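Local coordinates for fibrillarin-like rRNA/tRNA 2'-O-methyltransferase (PDB 1FBN), which probably transfers methyl groups from S-adenosyl-L-methionine to ribose 2'-hydroxyls of rRNA and tRNA at sites chosen by a guide RNA, at residues 171-176 / 224-229; 32-37 / 117-122. All coordinates share one frame; numbering follows the deposited sequence.

Contact 1. Residues 171-176 / 224-229; sequences GGYGMI and VGIWEG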
ATOM      1  N   GLY A 171      14.617 -10.343   4.019  1.00 27.81           N
ATOM      2  CA  GLY A 171      13.473 -11.064   4.548  1.00 25.43           C
ATOM      3  C   GLY A 171      12.254 -10.150   4.564  1.00 22.79           C
ATOM      4  O   GLY A 171      11.135 -10.599   4.795  1.00 22.08           O
ATOM      5  N   GLY A 172      12.491  -8.857   4.339  1.00 22.94           N
ATOM      6  CA  GLY A 172      11.421  -7.875   4.296  1.00 18.57           C
ATOM      7  C   GLY A 172      10.595  -8.082   3.041  1.00 18.02           C
ATOM      8  O   GLY A 172      10.895  -8.964   2.240  1.00 17.35           O
ATOM      9  N   TYR A 173       9.584  -7.243   2.837  1.00 19.05           N
ATOM     10  CA  TYR A 173       8.705  -7.390   1.683  1.00 18.33           C
ATOM     11  C   TYR A 173       8.530  -6.163   0.805  1.00 19.87           C
ATOM     12  O   TYR A 173       8.535  -5.022   1.281  1.00 19.15           O
ATOM     13  CB  TYR A 173       7.312  -7.834   2.136  1.00 19.54           C
ATOM     14  CG  TYR A 173       7.243  -9.229   2.692  1.00 21.27           C
ATOM     15  CD1 TYR A 173       7.684  -9.505   3.985  1.00 21.70           C
ATOM     16  CD2 TYR A 173       6.737 -10.274   1.930  1.00 22.23           C
ATOM     17  CE1 TYR A 173       7.626 -10.793   4.506  1.00 23.18           C
ATOM     18  CE2 TYR A 173       6.670 -11.569   2.443  1.00 23.83           C
ATOM     19  CZ  TYR A 173       7.121 -11.818   3.729  1.00 23.82           C
ATOM     20  OH  TYR A 173       7.100 -13.098   4.225  1.00 25.33           O
ATOM     21  N   GLY A 174       8.318  -6.433  -0.480  1.00 18.84           N
ATOM     22  CA  GLY A 174       8.078  -5.384  -1.446  1.00 17.40           C
ATOM     23  C   GLY A 174       6.681  -5.588  -2.009  1.00 18.40           C
ATOM     24  O   GLY A 174       6.341  -6.696  -2.434  1.00 18.92           O
HETATM   25  N   MSE A 175       5.846  -4.555  -1.920  1.00 15.99           N
HETATM   26  CA  MSE A 175       4.484  -4.600  -2.447  1.00 16.32           C
HETATM   27  C   MSE A 175       4.436  -3.565  -3.568  1.00 15.95           C
HETATM   28  O   MSE A 175       4.744  -2.397  -3.343  1.00 16.33           O
HETATM   29  CB  MSE A 175       3.458  -4.240  -1.362  1.00 13.92           C
HETATM   30  CG  MSE A 175       3.439  -5.174  -0.162  1.00 14.66           C
HETATM   31 SE   MSE A 175       2.099  -4.815   1.008  1.00 12.76          SE
HETATM   32  CE  MSE A 175       0.760  -5.738   0.264  1.00 17.70           C
ATOM     33  N   ILE A 176       4.082  -3.990  -4.775  1.00 16.14           N
ATOM     34  CA  ILE A 176       4.034  -3.058  -5.897  1.00 15.29           C
ATOM     35  C   ILE A 176       2.819  -3.252  -6.806  1.00 15.65           C
ATOM     36  O   ILE A 176       2.557  -4.355  -7.301  1.00 15.41           O
ATOM     37  CB  ILE A 176       5.361  -3.116  -6.729  1.00 16.78           C
ATOM     38  CG1 ILE A 176       5.371  -2.038  -7.819  1.00 16.03           C
ATOM     39  CG2 ILE A 176       5.561  -4.502  -7.340  1.00 17.46           C
ATOM     40  CD1 ILE A 176       6.661  -1.973  -8.605  1.00 17.70           C
ATOM     41  N   VAL A 224       3.739  -9.092  -4.683  1.00 16.72           N
ATOM     42  CA  VAL A 224       4.308  -9.112  -3.343  1.00 15.96           C
ATOM     43  C   VAL A 224       5.498 -10.063  -3.404  1.00 18.28           C
ATOM     44  O   VAL A 224       5.391 -11.176  -3.925  1.00 18.30           O
ATOM     45  CB  VAL A 224       3.304  -9.604  -2.278  1.00 17.16           C
ATOM     46  CG1 VAL A 224       3.971  -9.637  -0.911  1.00 16.91           C
ATOM     47  CG2 VAL A 224       2.076  -8.696  -2.234  1.00 15.98           C
ATOM     48  N   GLY A 225       6.644  -9.604  -2.916  1.00 18.20           N
ATOM     49  CA  GLY A 225       7.829 -10.439  -2.934  1.00 18.58           C
ATOM     50  C   GLY A 225       8.701 -10.248  -1.712  1.00 21.47           C
ATOM     51  O   GLY A 225       8.673  -9.188  -1.083  1.00 20.47           O
ATOM     52  N   ILE A 226       9.428 -11.299  -1.342  1.00 22.72           N
ATOM     53  CA  ILE A 226      10.336 -11.241  -0.197  1.00 25.69           C
ATOM     54  C   ILE A 226      11.710 -10.840  -0.716  1.00 25.35           C
ATOM     55  O   ILE A 226      12.194 -11.401  -1.701  1.00 23.88           O
ATOM     56  CB  ILE A 226      10.456 -12.599   0.531  1.00 26.73           C
ATOM     57  CG1 ILE A 226       9.085 -13.055   1.014  1.00 33.16           C
ATOM     58  CG2 ILE A 226      11.397 -12.475   1.727  1.00 26.17           C
ATOM     59  CD1 ILE A 226       9.123 -14.232   1.980  1.00 39.99           C
ATOM     60  N   TRP A 227      12.314  -9.850  -0.066  1.00 25.45           N
ATOM     61  CA  TRP A 227      13.628  -9.355  -0.453  1.00 28.61           C
ATOM     62  C   TRP A 227      14.737 -10.285   0.021  1.00 33.64           C
ATOM     63  O   TRP A 227      15.024 -10.367   1.214  1.00 31.01           O
ATOM     64  CB  TRP A 227      13.838  -7.956   0.119  1.00 26.60           C
ATOM     65  CG  TRP A 227      15.149  -7.327  -0.246  1.00 25.09           C
ATOM     66  CD1 TRP A 227      16.125  -6.918   0.615  1.00 25.79           C
ATOM     67  CD2 TRP A 227      15.612  -6.994  -1.565  1.00 24.36           C
ATOM     68  NE1 TRP A 227      17.165  -6.347  -0.081  1.00 26.34           N
ATOM     69  CE2 TRP A 227      16.876  -6.381  -1.419  1.00 23.19           C
ATOM     70  CE3 TRP A 227      15.080  -7.150  -2.854  1.00 21.80           C
ATOM     71  CZ2 TRP A 227      17.619  -5.923  -2.515  1.00 23.06           C
ATOM     72  CZ3 TRP A 227      15.818  -6.694  -3.942  1.00 21.51           C
ATOM     73  CH2 TRP A 227      17.074  -6.087  -3.763  1.00 24.24           C
ATOM     74  N   GLU A 228      15.352 -10.986  -0.927  1.00 39.59           N
ATOM     75  CA  GLU A 228      16.431 -11.920  -0.627  1.00 48.14           C
ATOM     76  C   GLU A 228      17.750 -11.158  -0.512  1.00 52.23           C
ATOM     77  O   GLU A 228      18.498 -11.337   0.447  1.00 54.79           O
ATOM     78  CB  GLU A 228      16.547 -12.978  -1.735  1.00 52.09           C
ATOM     79  CG  GLU A 228      15.225 -13.606  -2.203  1.00 57.74           C
ATOM     80  CD  GLU A 228      14.588 -14.529  -1.175  1.00 61.72           C
ATOM     81  OE1 GLU A 228      14.966 -15.719  -1.124  1.00 64.05           O
ATOM     82  OE2 GLU A 228      13.694 -14.069  -0.433  1.00 63.91           O
ATOM     83  N   GLY A 229      18.019 -10.305  -1.498  1.00 55.61           N
ATOM     84  CA  GLY A 229      19.246  -9.526  -1.513  1.00 61.02           C
ATOM     85  C   GLY A 229      19.684  -9.233  -2.935  1.00 65.65           C
ATOM     86  O   GLY A 229      18.893  -9.384  -3.866  1.00 67.50           O
TER

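Contact 2. Residues 32-37 / 117-122; sequences KGKKVY and ACAERE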
ATOM      1  N   LYS A  32      -9.697   9.389  15.640  1.00 32.86           N
ATOM      2  CA  LYS A  32     -11.149   9.328  15.734  1.00 34.41           C
ATOM      3  C   LYS A  32     -11.857  10.665  15.547  1.00 34.62           C
ATOM      4  O   LYS A  32     -11.339  11.725  15.915  1.00 33.73           O
ATOM      5  CB  LYS A  32     -11.543   8.648  17.041  1.00 36.77           C
ATOM      6  CG  LYS A  32     -10.813   7.314  17.211  1.00 46.12           C
ATOM      7  CD  LYS A  32     -11.230   6.510  18.430  1.00 51.13           C
ATOM      8  CE  LYS A  32     -10.982   7.243  19.735  1.00 55.34           C
ATOM      9  NZ  LYS A  32     -11.964   8.347  19.958  1.00 60.67           N
ATOM     10  N   GLY A  33     -13.029  10.600  14.924  1.00 35.23           N
ATOM     11  CA  GLY A  33     -13.811  11.792  14.662  1.00 36.05           C
ATOM     12  C   GLY A  33     -13.394  12.474  13.374  1.00 36.64           C
ATOM     13  O   GLY A  33     -13.763  13.624  13.124  1.00 38.03           O
ATOM     14  N   LYS A  34     -12.634  11.765  12.544  1.00 35.63           N
ATOM     15  CA  LYS A  34     -12.171  12.329  11.284  1.00 35.44           C
ATOM     16  C   LYS A  34     -12.326  11.391  10.098  1.00 35.54           C
ATOM     17  O   LYS A  34     -12.001  10.205  10.178  1.00 34.81           O
ATOM     18  CB  LYS A  34     -10.698  12.748  11.393  1.00 35.81           C
ATOM     19  CG  LYS A  34     -10.155  13.489  10.164  1.00 36.58           C
ATOM     20  CD  LYS A  34      -8.646  13.710  10.259  1.00 38.10           C
ATOM     21  CE  LYS A  34      -8.155  14.779   9.286  1.00 39.23           C
ATOM     22  NZ  LYS A  34      -8.504  14.486   7.868  1.00 42.00           N
ATOM     23  N   LYS A  35     -12.865  11.929   9.010  1.00 34.34           N
ATOM     24  CA  LYS A  35     -13.010  11.178   7.776  1.00 33.42           C
ATOM     25  C   LYS A  35     -11.964  11.755   6.827  1.00 33.87           C
ATOM     26  O   LYS A  35     -11.931  12.966   6.584  1.00 33.60           O
ATOM     27  CB  LYS A  35     -14.414  11.329   7.187  1.00 32.89           C
ATOM     28  CG  LYS A  35     -15.475  10.539   7.927  1.00 33.46           C
ATOM     29  CD  LYS A  35     -16.784  10.522   7.162  1.00 33.73           C
ATOM     30  CE  LYS A  35     -17.844   9.715   7.898  1.00 34.66           C
ATOM     31  NZ  LYS A  35     -19.093   9.608   7.098  1.00 34.40           N
ATOM     32  N   VAL A  36     -11.066  10.897   6.358  1.00 32.67           N
ATOM     33  CA  VAL A  36     -10.005  11.309   5.447  1.00 29.65           C
ATOM     34  C   VAL A  36     -10.545  11.610   4.051  1.00 30.31           C
ATOM     35  O   VAL A  36     -10.241  12.657   3.477  1.00 29.91           O
ATOM     36  CB  VAL A  36      -8.900  10.225   5.356  1.00 28.87           C
ATOM     37  CG1 VAL A  36      -7.831  10.626   4.343  1.00 27.15           C
ATOM     38  CG2 VAL A  36      -8.273  10.007   6.722  1.00 25.78           C
ATOM     39  N   TYR A  37     -11.373  10.707   3.529  1.00 30.51           N
ATOM     40  CA  TYR A  37     -11.941  10.857   2.189  1.00 31.13           C
ATOM     41  C   TYR A  37     -13.433  10.523   2.108  1.00 31.92           C
ATOM     42  O   TYR A  37     -13.902   9.934   1.130  1.00 30.68           O
ATOM     43  CB  TYR A  37     -11.144  10.005   1.188  1.00 29.84           C
ATOM     44  CG  TYR A  37     -11.146   8.510   1.467  1.00 29.43           C
ATOM     45  CD1 TYR A  37     -10.366   7.962   2.490  1.00 27.32           C
ATOM     46  CD2 TYR A  37     -11.912   7.641   0.684  1.00 28.53           C
ATOM     47  CE1 TYR A  37     -10.349   6.580   2.723  1.00 26.76           C
ATOM     48  CE2 TYR A  37     -11.902   6.264   0.906  1.00 28.94           C
ATOM     49  CZ  TYR A  37     -11.120   5.739   1.922  1.00 26.54           C
ATOM     50  OH  TYR A  37     -11.117   4.377   2.124  1.00 25.13           O
ATOM     51  N   ALA A 117      -4.861  15.577   4.484  1.00 39.55           N
ATOM     52  CA  ALA A 117      -5.636  14.363   4.702  1.00 37.01           C
ATOM     53  C   ALA A 117      -5.108  13.520   5.862  1.00 37.14           C
ATOM     54  O   ALA A 117      -5.888  12.949   6.622  1.00 40.06           O
ATOM     55  CB  ALA A 117      -5.671  13.539   3.433  1.00 36.17           C
ATOM     56  N   CYS A 118      -3.787  13.435   5.990  1.00 36.87           N
ATOM     57  CA  CYS A 118      -3.163  12.646   7.054  1.00 37.47           C
ATOM     58  C   CYS A 118      -2.707  13.519   8.210  1.00 39.26           C
ATOM     59  O   CYS A 118      -1.781  13.171   8.949  1.00 39.55           O
ATOM     60  CB  CYS A 118      -1.992  11.838   6.492  1.00 35.74           C
ATOM     61  SG  CYS A 118      -2.511  10.620   5.271  1.00 31.99           S
ATOM     62  N   ALA A 119      -3.424  14.625   8.381  1.00 41.38           N
ATOM     63  CA  ALA A 119      -3.175  15.625   9.411  1.00 43.31           C
ATOM     64  C   ALA A 119      -2.678  15.120  10.766  1.00 43.20           C
ATOM     65  O   ALA A 119      -1.494  15.252  11.089  1.00 46.74           O
ATOM     66  CB  ALA A 119      -4.427  16.483   9.601  1.00 42.58           C
ATOM     67  N   GLU A 120      -3.572  14.519  11.542  1.00 40.51           N
ATOM     68  CA  GLU A 120      -3.222  14.049  12.877  1.00 38.93           C
ATOM     69  C   GLU A 120      -2.591  12.660  13.005  1.00 35.26           C
ATOM     70  O   GLU A 120      -2.370  12.181  14.117  1.00 32.41           O
ATOM     71  CB  GLU A 120      -4.432  14.195  13.805  1.00 43.67           C
ATOM     72  CG  GLU A 120      -5.034  15.609  13.794  1.00 47.63           C
ATOM     73  CD  GLU A 120      -6.148  15.800  14.809  1.00 50.99           C
ATOM     74  OE1 GLU A 120      -5.831  16.029  15.997  1.00 52.92           O
ATOM     75  OE2 GLU A 120      -7.337  15.736  14.421  1.00 52.38           O
ATOM     76  N   ARG A 121      -2.303  12.017  11.875  1.00 33.54           N
ATOM     77  CA  ARG A 121      -1.668  10.695  11.884  1.00 31.05           C
ATOM     78  C   ARG A 121      -0.162  10.915  11.963  1.00 29.62           C
ATOM     79  O   ARG A 121       0.536  10.954  10.952  1.00 26.17           O
ATOM     80  CB  ARG A 121      -2.051   9.899  10.634  1.00 29.15           C
ATOM     81  CG  ARG A 121      -3.493   9.429  10.661  1.00 25.27           C
ATOM     82  CD  ARG A 121      -3.875   8.603   9.447  1.00 23.87           C
ATOM     83  NE  ARG A 121      -5.009   7.731   9.753  1.00 23.58           N
ATOM     84  CZ  ARG A 121      -6.248   8.156   9.985  1.00 23.44           C
ATOM     85  NH1 ARG A 121      -6.533   9.451   9.934  1.00 20.96           N
ATOM     86  NH2 ARG A 121      -7.194   7.289  10.328  1.00 24.16           N
ATOM     87  N   GLU A 122       0.324  11.058  13.188  1.00 31.43           N
ATOM     88  CA  GLU A 122       1.729  11.333  13.439  1.00 31.42           C
ATOM     89  C   GLU A 122       2.748  10.244  13.132  1.00 28.93           C
ATOM     90  O   GLU A 122       3.950  10.509  13.171  1.00 28.24           O
ATOM     91  CB  GLU A 122       1.899  11.881  14.853  1.00 34.87           C
ATOM     92  CG  GLU A 122       1.194  13.219  15.027  1.00 45.07           C
ATOM     93  CD  GLU A 122       1.280  13.760  16.437  1.00 52.38           C
ATOM     94  OE1 GLU A 122       2.380  14.199  16.841  1.00 56.52           O
ATOM     95  OE2 GLU A 122       0.242  13.757  17.137  1.00 55.81           O
TER
HETATM   96  O   HOH W   1      -9.351   9.417  10.768  1.00 25.85           O

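Contact 1. Residues 171-176 / 224-229
Gly174 and Gly225 face each other as an antiparallel hydrogen-bonded pair, Gly174 N giving to Gly225 O at 2.8 Å and Gly225 N returning a longer bond to Gly174 O at 3.0 Å. Toward the end of the second strand, Trp227 N reaches Gly172 O at 2.8 Å. Just beyond, Gly171 N closes on Trp227 O at 2.8 Å with an almost straight N-H (174°), so pairing runs right up to the corner the chain turns at Gly171. Tyr173 with Ile226 and selenomethionine Met175 with Val224 are the non-hydrogen-bonded pairs, and all four side chains leave from one face of the sheet. The Tyr173 side chain lies beside that of Ile226 and points the same way, while CD2 also meets Val224 CG1 at 4.0 Å. Farther along, Met175 CE touches Val224 CG2 at 4.1 Å. In the mixed sheet of this Rossmann-like methyltransferase domain, 172-179 is the last parallel strand and 220-227 the antiparallel one next to it. Loop residues Val69 and Met70 cover the Tyr173 and Met175 side, strands 144-149 and 205-212 flank the pair, and helix 156-167 receives Trp227.

Contact 2. Residues 32-37 / 117-122
Lys34 and Val36 both point their side chains at the segment 117-122, the lysine meeting Ala117 O with its amine and the valine meeting Ala117 and Arg121 with its two methyls. The lysine chain is extended from a CG anti to the backbone N (chi1 -174°) and bends at its last torsion (chi4 -57°), which turns NZ to Ala117 O. That hydrogen bond is long, 3.3 Å, and NZ stands above the carbonyl plane. Beside it, CE rests against Ala119 CB at 4.1 Å. An alanine in place of Lys34 would probably leave Ala117 O without this amine donor and open a gap beside Ala119 CB. The carbonyl used belongs to the final residue of helix 108-117, where the chain passes into a type I beta turn from Cys118 to Arg121; the loop between strands 25-28 and 41-44 thus meets the C-terminal end of a helix in the methyltransferase domain, and the helix dipole would favour a cationic amine there. Val36 forks against this end: CG1 packs on Ala117 CB at 3.7 Å, while CG2 lies 3.7 Å from Arg121 NH1, the valine crossing the arginine side chain obliquely. A water in the guanidinium plane, at its edge, accepts from Arg121 NH1 at 2.9 Å and donates to Lys34 O at 2.8 Å, joining the two segments a second time. The guanidinium has its strongest partner in Asp94, a salt bridge made through NH2, and Val36 also touches Ser90 on the same helix, 87-95.

In the fold
The two contacts lie on opposite sides of the chain's centre, their own centres about 29 Å apart, and share no strand or helix. Contact 1 is largely buried and joins neighbouring strands inside the mixed sheet, so main-chain hydrogen bonds carry it, with apolar side chains added on one face. Contact 2 is at the surface and has no strand pairing: it brings a loop of the five-stranded antiparallel sheet to the end of a helix, using a lysine amine, a bridging water and a few methyl contacts. One is thus internal to the methyltransferase sheet, whereas the other ties the N-terminal sheet region to that domain.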